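Local coordinates for guanine nucleotide exchange protein (Legionella pneumophila, PDB 1XSZ) that probably acts as a guanine nucleotide exchange factor for ADP-ribosylation factors, its Sec7 domain being joined to a C-terminal domain that caps the active site, at residues 8-19 with 47-56. Numbering follows the deposited sequence.
Sequences EKAQREIIEAFN and FFHQQRKNLD
The side-chain amide of N19 clamps the backbone of 54-56. ND2 of N19 donates to O of N54 at 3.0 Å, nearly straight and in the carbonyl plane. OD1 of N19 accepts from N of D56 at 2.9 Å, the donor lying 40° above the amide carbonyl plane. Water 3 donates to both O of N19 and OD1 of D56, whose OD2 caps helix 57-64 at N of A59. At the other end Q11 and Q51 meet acceptor to acceptor, their OE1 atoms 3.2 Å apart without a bond, and waters supply the protons: water 1 gives to OE2 of E8 and OE1 of Q51, water 2 donates to OE1 of Q11 and weakly accepts from NE2 of Q51. NE2 of Q11 turns back to O of E8 (2.8 Å). In this helical Sec7 domain, helix 11-20 packs against the end of helix 40-50 and the loop leading to helix 57-64. Between the polar ends, CG2 of I14 meets CE2 of F47 at 3.5 Å, and CG1 of I15 touches CZ of the same ring. With CG of F18 anti to the backbone N (chi1 -176°), its CD2 meets CD2 of L55, and the ring face takes the edge of F48 in an offset edge-to-face pair, planes at 63°.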
ATOM      1  N   GLU A   8       6.384  28.627   1.230  1.00 26.07           N
ATOM      2  CA  GLU A   8       6.150  28.964   2.628  1.00 27.75           C
ATOM      3  C   GLU A   8       5.069  30.044   2.717  1.00 28.03           C
ATOM      4  O   GLU A   8       4.202  29.994   3.588  1.00 27.82           O
ATOM      5  CB  GLU A   8       7.443  29.465   3.275  1.00 29.76           C
ATOM      6  CG  GLU A   8       7.392  29.541   4.797  1.00 32.83           C
ATOM      7  CD  GLU A   8       7.475  28.177   5.461  1.00 34.68           C
ATOM      8  OE1 GLU A   8       7.316  28.106   6.698  1.00 36.22           O
ATOM      9  OE2 GLU A   8       7.705  27.175   4.750  1.00 36.72           O
ATOM     10  N   LYS A   9       5.125  31.015   1.807  1.00 29.60           N
ATOM     11  CA  LYS A   9       4.148  32.101   1.782  1.00 30.66           C
ATOM     12  C   LYS A   9       2.722  31.587   1.633  1.00 30.27           C
ATOM     13  O   LYS A   9       1.795  32.110   2.255  1.00 30.71           O
ATOM     14  CB  LYS A   9       4.439  33.066   0.625  1.00 32.30           C
ATOM     15  CG  LYS A   9       5.685  33.906   0.803  1.00 35.09           C
ATOM     16  CD  LYS A   9       5.896  34.876  -0.352  1.00 36.96           C
ATOM     17  CE  LYS A   9       7.149  35.717  -0.134  1.00 38.02           C
ATOM     18  NZ  LYS A   9       7.392  36.684  -1.241  1.00 37.79           N
ATOM     19  N   ALA A  10       2.553  30.560   0.805  1.00 28.85           N
ATOM     20  CA  ALA A  10       1.237  29.985   0.545  1.00 27.22           C
ATOM     21  C   ALA A  10       0.971  28.682   1.289  1.00 25.66           C
ATOM     22  O   ALA A  10       0.092  27.913   0.894  1.00 26.41           O
ATOM     23  CB  ALA A  10       1.071  29.760  -0.953  1.00 27.27           C
ATOM     24  N   GLN A  11       1.704  28.437   2.370  1.00 24.67           N
ATOM     25  CA  GLN A  11       1.528  27.195   3.116  1.00 25.06           C
ATOM     26  C   GLN A  11       0.103  26.918   3.592  1.00 24.97           C
ATOM     27  O   GLN A  11      -0.359  25.782   3.515  1.00 25.32           O
ATOM     28  CB  GLN A  11       2.491  27.138   4.306  1.00 24.71           C
ATOM     29  CG  GLN A  11       2.379  28.289   5.289  1.00 25.41           C
ATOM     30  CD  GLN A  11       3.439  28.215   6.369  1.00 26.47           C
ATOM     31  OE1 GLN A  11       3.375  27.373   7.264  1.00 26.67           O
ATOM     32  NE2 GLN A  11       4.434  29.087   6.279  1.00 27.13           N
ATOM     33  N   ARG A  12      -0.597  27.940   4.074  1.00 25.11           N
ATOM     34  CA  ARG A  12      -1.963  27.735   4.551  1.00 25.82           C
ATOM     35  C   ARG A  12      -2.922  27.307   3.445  1.00 25.37           C
ATOM     36  O   ARG A  12      -3.742  26.407   3.643  1.00 24.78           O
ATOM     37  CB  ARG A  12      -2.494  28.996   5.235  1.00 26.00           C
ATOM     38  CG  ARG A  12      -1.942  29.212   6.633  1.00 28.08           C
ATOM     39  CD  ARG A  12      -2.683  30.328   7.347  1.00 29.41           C
ATOM     40  NE  ARG A  12      -2.464  31.626   6.717  1.00 30.76           N
ATOM     41  CZ  ARG A  12      -3.142  32.726   7.027  1.00 31.68           C
ATOM     42  NH1 ARG A  12      -4.086  32.684   7.957  1.00 32.80           N
ATOM     43  NH2 ARG A  12      -2.871  33.871   6.414  1.00 31.63           N
ATOM     44  N   GLU A  13      -2.823  27.947   2.285  1.00 25.51           N
ATOM     45  CA  GLU A  13      -3.692  27.607   1.167  1.00 25.58           C
ATOM     46  C   GLU A  13      -3.380  26.202   0.657  1.00 23.83           C
ATOM     47  O   GLU A  13      -4.278  25.462   0.258  1.00 23.51           O
ATOM     48  CB  GLU A  13      -3.527  28.622   0.030  1.00 28.29           C
ATOM     49  CG  GLU A  13      -4.389  28.323  -1.186  1.00 33.92           C
ATOM     50  CD  GLU A  13      -4.280  29.384  -2.263  1.00 36.14           C
ATOM     51  OE1 GLU A  13      -3.144  29.711  -2.669  1.00 38.79           O
ATOM     52  OE2 GLU A  13      -5.332  29.889  -2.708  1.00 38.64           O
ATOM     53  N   ILE A  14      -2.102  25.834   0.676  1.00 22.06           N
ATOM     54  CA  ILE A  14      -1.693  24.511   0.216  1.00 20.58           C
ATOM     55  C   ILE A  14      -2.198  23.439   1.179  1.00 19.87           C
ATOM     56  O   ILE A  14      -2.764  22.430   0.756  1.00 19.90           O
ATOM     57  CB  ILE A  14      -0.158  24.412   0.095  1.00 21.07           C
ATOM     58  CG1 ILE A  14       0.340  25.422  -0.944  1.00 21.49           C
ATOM     59  CG2 ILE A  14       0.245  22.995  -0.308  1.00 20.14           C
ATOM     60  CD1 ILE A  14       1.850  25.541  -1.019  1.00 23.22           C
ATOM     61  N   ILE A  15      -1.995  23.664   2.471  1.00 19.93           N
ATOM     62  CA  ILE A  15      -2.441  22.720   3.487  1.00 20.22           C
ATOM     63  C   ILE A  15      -3.951  22.500   3.406  1.00 21.32           C
ATOM     64  O   ILE A  15      -4.419  21.361   3.364  1.00 20.03           O
ATOM     65  CB  ILE A  15      -2.068  23.219   4.902  1.00 21.08           C
ATOM     66  CG1 ILE A  15      -0.552  23.131   5.089  1.00 21.06           C
ATOM     67  CG2 ILE A  15      -2.783  22.396   5.961  1.00 22.12           C
ATOM     68  CD1 ILE A  15      -0.045  23.826   6.333  1.00 23.34           C
ATOM     69  N   GLU A  16      -4.707  23.592   3.373  1.00 22.55           N
ATOM     70  CA  GLU A  16      -6.159  23.507   3.296  1.00 23.85           C
ATOM     71  C   GLU A  16      -6.606  22.728   2.062  1.00 22.53           C
ATOM     72  O   GLU A  16      -7.485  21.869   2.143  1.00 22.93           O
ATOM     73  CB  GLU A  16      -6.766  24.911   3.266  1.00 25.99           C
ATOM     74  CG  GLU A  16      -8.270  24.934   3.045  1.00 31.31           C
ATOM     75  CD  GLU A  16      -8.832  26.339   3.023  1.00 34.13           C
ATOM     76  OE1 GLU A  16      -8.330  27.170   2.235  1.00 36.44           O
ATOM     77  OE2 GLU A  16      -9.779  26.614   3.789  1.00 37.04           O
ATOM     78  N   ALA A  17      -5.995  23.025   0.922  1.00 21.75           N
ATOM     79  CA  ALA A  17      -6.348  22.347  -0.318  1.00 20.72           C
ATOM     80  C   ALA A  17      -5.990  20.866  -0.268  1.00 20.82           C
ATOM     81  O   ALA A  17      -6.785  20.012  -0.666  1.00 21.03           O
ATOM     82  CB  ALA A  17      -5.649  23.012  -1.493  1.00 21.07           C
ATOM     83  N   PHE A  18      -4.792  20.562   0.227  1.00 20.10           N
ATOM     84  CA  PHE A  18      -4.331  19.179   0.303  1.00 19.00           C
ATOM     85  C   PHE A  18      -5.222  18.296   1.168  1.00 18.52           C
ATOM     86  O   PHE A  18      -5.638  17.218   0.744  1.00 18.43           O
ATOM     87  CB  PHE A  18      -2.903  19.115   0.853  1.00 18.27           C
ATOM     88  CG  PHE A  18      -2.326  17.726   0.866  1.00 16.47           C
ATOM     89  CD1 PHE A  18      -1.713  17.201  -0.268  1.00 16.33           C
ATOM     90  CD2 PHE A  18      -2.440  16.922   1.998  1.00 17.67           C
ATOM     91  CE1 PHE A  18      -1.226  15.898  -0.280  1.00 16.39           C
ATOM     92  CE2 PHE A  18      -1.956  15.615   1.996  1.00 16.90           C
ATOM     93  CZ  PHE A  18      -1.349  15.102   0.856  1.00 15.87           C
ATOM     94  N   ASN A  19      -5.513  18.744   2.383  1.00 18.50           N
ATOM     95  CA  ASN A  19      -6.333  17.939   3.277  1.00 18.86           C
ATOM     96  C   ASN A  19      -7.743  17.685   2.750  1.00 20.89           C
ATOM     97  O   ASN A  19      -8.304  16.609   2.966  1.00 20.85           O
ATOM     98  CB  ASN A  19      -6.379  18.569   4.671  1.00 19.64           C
ATOM     99  CG  ASN A  19      -5.021  18.554   5.356  1.00 19.98           C
ATOM    100  OD1 ASN A  19      -4.144  17.767   4.998  1.00 19.84           O
ATOM    101  ND2 ASN A  19      -4.847  19.409   6.355  1.00 20.11           N
ATOM    102  N   PHE A  47       7.756  19.764   1.487  1.00 16.35           N
ATOM    103  CA  PHE A  47       6.537  20.263   2.113  1.00 15.76           C
ATOM    104  C   PHE A  47       5.958  19.197   3.046  1.00 16.64           C
ATOM    105  O   PHE A  47       5.490  19.507   4.137  1.00 17.66           O
ATOM    106  CB  PHE A  47       5.497  20.639   1.049  1.00 16.08           C
ATOM    107  CG  PHE A  47       4.397  21.528   1.566  1.00 18.14           C
ATOM    108  CD1 PHE A  47       4.626  22.887   1.781  1.00 18.37           C
ATOM    109  CD2 PHE A  47       3.143  21.007   1.864  1.00 19.16           C
ATOM    110  CE1 PHE A  47       3.620  23.711   2.285  1.00 19.82           C
ATOM    111  CE2 PHE A  47       2.129  21.827   2.370  1.00 19.69           C
ATOM    112  CZ  PHE A  47       2.370  23.180   2.580  1.00 21.00           C
ATOM    113  N   PHE A  48       5.990  17.942   2.610  1.00 16.88           N
ATOM    114  CA  PHE A  48       5.484  16.838   3.426  1.00 16.44           C
ATOM    115  C   PHE A  48       6.251  16.777   4.749  1.00 17.07           C
ATOM    116  O   PHE A  48       5.662  16.578   5.811  1.00 17.04           O
ATOM    117  CB  PHE A  48       5.651  15.507   2.688  1.00 16.39           C
ATOM    118  CG  PHE A  48       4.689  15.298   1.545  1.00 15.74           C
ATOM    119  CD1 PHE A  48       4.941  14.307   0.604  1.00 15.22           C
ATOM    120  CD2 PHE A  48       3.521  16.050   1.428  1.00 15.99           C
ATOM    121  CE1 PHE A  48       4.051  14.061  -0.437  1.00 15.62           C
ATOM    122  CE2 PHE A  48       2.622  15.810   0.388  1.00 16.14           C
ATOM    123  CZ  PHE A  48       2.887  14.814  -0.544  1.00 15.14           C
ATOM    124  N   HIS A  49       7.571  16.929   4.680  1.00 16.78           N
ATOM    125  CA  HIS A  49       8.395  16.905   5.884  1.00 17.45           C
ATOM    126  C   HIS A  49       8.131  18.130   6.758  1.00 18.63           C
ATOM    127  O   HIS A  49       7.891  18.012   7.959  1.00 20.13           O
ATOM    128  CB  HIS A  49       9.882  16.863   5.513  1.00 17.25           C
ATOM    129  CG  HIS A  49      10.391  15.494   5.189  1.00 17.38           C
ATOM    130  ND1 HIS A  49      11.095  15.214   4.038  1.00 19.04           N
ATOM    131  CD2 HIS A  49      10.335  14.335   5.887  1.00 15.58           C
ATOM    132  CE1 HIS A  49      11.455  13.942   4.043  1.00 15.63           C
ATOM    133  NE2 HIS A  49      11.007  13.387   5.154  1.00 20.71           N
ATOM    134  N   GLN A  50       8.177  19.307   6.143  1.00 17.86           N
ATOM    135  CA  GLN A  50       7.969  20.561   6.861  1.00 19.10           C
ATOM    136  C   GLN A  50       6.611  20.708   7.531  1.00 19.13           C
ATOM    137  O   GLN A  50       6.519  21.203   8.654  1.00 19.08           O
ATOM    138  CB  GLN A  50       8.166  21.748   5.916  1.00 20.95           C
ATOM    139  CG  GLN A  50       9.608  22.077   5.580  1.00 22.49           C
ATOM    140  CD  GLN A  50      10.385  22.565   6.786  1.00 25.21           C
ATOM    141  OE1 GLN A  50       9.850  23.283   7.631  1.00 27.25           O
ATOM    142  NE2 GLN A  50      11.655  22.189   6.866  1.00 27.22           N
ATOM    143  N   GLN A  51       5.559  20.278   6.845  1.00 18.87           N
ATOM    144  CA  GLN A  51       4.206  20.428   7.369  1.00 19.52           C
ATOM    145  C   GLN A  51       3.576  19.140   7.882  1.00 19.30           C
ATOM    146  O   GLN A  51       2.353  19.016   7.922  1.00 20.60           O
ATOM    147  CB  GLN A  51       3.315  21.035   6.280  1.00 19.76           C
ATOM    148  CG  GLN A  51       3.873  22.318   5.670  1.00 20.52           C
ATOM    149  CD  GLN A  51       3.853  23.487   6.635  1.00 22.50           C
ATOM    150  OE1 GLN A  51       4.494  24.514   6.399  1.00 24.27           O
ATOM    151  NE2 GLN A  51       3.108  23.344   7.722  1.00 19.70           N
ATOM    152  N   ARG A  52       4.407  18.192   8.298  1.00 20.45           N
ATOM    153  CA  ARG A  52       3.904  16.911   8.783  1.00 22.15           C
ATOM    154  C   ARG A  52       2.870  17.008   9.907  1.00 23.30           C
ATOM    155  O   ARG A  52       2.004  16.144  10.029  1.00 24.66           O
ATOM    156  CB  ARG A  52       5.070  16.025   9.228  1.00 24.74           C
ATOM    157  CG  ARG A  52       5.887  16.595  10.362  1.00 27.31           C
ATOM    158  CD  ARG A  52       7.052  15.679  10.700  1.00 30.60           C
ATOM    159  NE  ARG A  52       7.804  16.160  11.857  1.00 34.04           N
ATOM    160  CZ  ARG A  52       8.479  17.305  11.891  1.00 35.21           C
ATOM    161  NH1 ARG A  52       8.506  18.099  10.828  1.00 36.30           N
ATOM    162  NH2 ARG A  52       9.121  17.660  12.996  1.00 37.06           N
ATOM    163  N   LYS A  53       2.952  18.056  10.722  1.00 22.88           N
ATOM    164  CA  LYS A  53       2.012  18.231  11.827  1.00 23.01           C
ATOM    165  C   LYS A  53       0.684  18.850  11.399  1.00 22.80           C
ATOM    166  O   LYS A  53      -0.268  18.888  12.181  1.00 24.54           O
ATOM    167  CB  LYS A  53       2.638  19.111  12.916  1.00 25.15           C
ATOM    168  CG  LYS A  53       3.876  18.520  13.568  1.00 28.06           C
ATOM    169  CD  LYS A  53       4.458  19.468  14.601  1.00 32.75           C
ATOM    170  CE  LYS A  53       5.691  18.875  15.260  1.00 33.95           C
ATOM    171  NZ  LYS A  53       5.387  17.591  15.952  1.00 36.73           N
ATOM    172  N   ASN A  54       0.615  19.320  10.158  1.00 21.41           N
ATOM    173  CA  ASN A  54      -0.588  19.975   9.652  1.00 21.31           C
ATOM    174  C   ASN A  54      -1.290  19.258   8.507  1.00 20.65           C
ATOM    175  O   ASN A  54      -2.386  19.650   8.109  1.00 20.83           O
ATOM    176  CB  ASN A  54      -0.230  21.388   9.192  1.00 21.52           C
ATOM    177  CG  ASN A  54       0.431  22.201  10.282  1.00 24.73           C
ATOM    178  OD1 ASN A  54       1.465  22.837  10.060  1.00 26.13           O
ATOM    179  ND2 ASN A  54      -0.164  22.189  11.466  1.00 23.94           N
ATOM    180  N   LEU A  55      -0.665  18.212   7.982  1.00 20.04           N
ATOM    181  CA  LEU A  55      -1.227  17.477   6.855  1.00 18.84           C
ATOM    182  C   LEU A  55      -1.849  16.138   7.230  1.00 17.64           C
ATOM    183  O   LEU A  55      -1.524  15.556   8.260  1.00 18.50           O
ATOM    184  CB  LEU A  55      -0.134  17.219   5.814  1.00 18.42           C
ATOM    185  CG  LEU A  55       0.539  18.425   5.155  1.00 17.60           C
ATOM    186  CD1 LEU A  55       1.822  17.968   4.482  1.00 19.00           C
ATOM    187  CD2 LEU A  55      -0.401  19.071   4.150  1.00 19.39           C
ATOM    188  N   ASP A  56      -2.750  15.671   6.372  1.00 16.70           N
ATOM    189  CA  ASP A  56      -3.399  14.376   6.533  1.00 16.33           C
ATOM    190  C   ASP A  56      -2.289  13.392   6.165  1.00 15.27           C
ATOM    191  O   ASP A  56      -1.979  13.205   4.984  1.00 15.78           O
ATOM    192  CB  ASP A  56      -4.572  14.274   5.550  1.00 16.59           C
ATOM    193  CG  ASP A  56      -5.182  12.884   5.485  1.00 16.89           C
ATOM    194  OD1 ASP A  56      -6.245  12.748   4.843  1.00 20.36           O
ATOM    195  OD2 ASP A  56      -4.613  11.933   6.056  1.00 18.44           O
TER
HETATM  196  O   HOH W   1       6.436  24.938   4.303  1.00 27.75           O
HETATM  197  O   HOH W   2       1.727  25.855   8.628  1.00 31.84           O
HETATM  198  O   HOH W   3      -6.898  14.126   2.546  1.00 24.39           O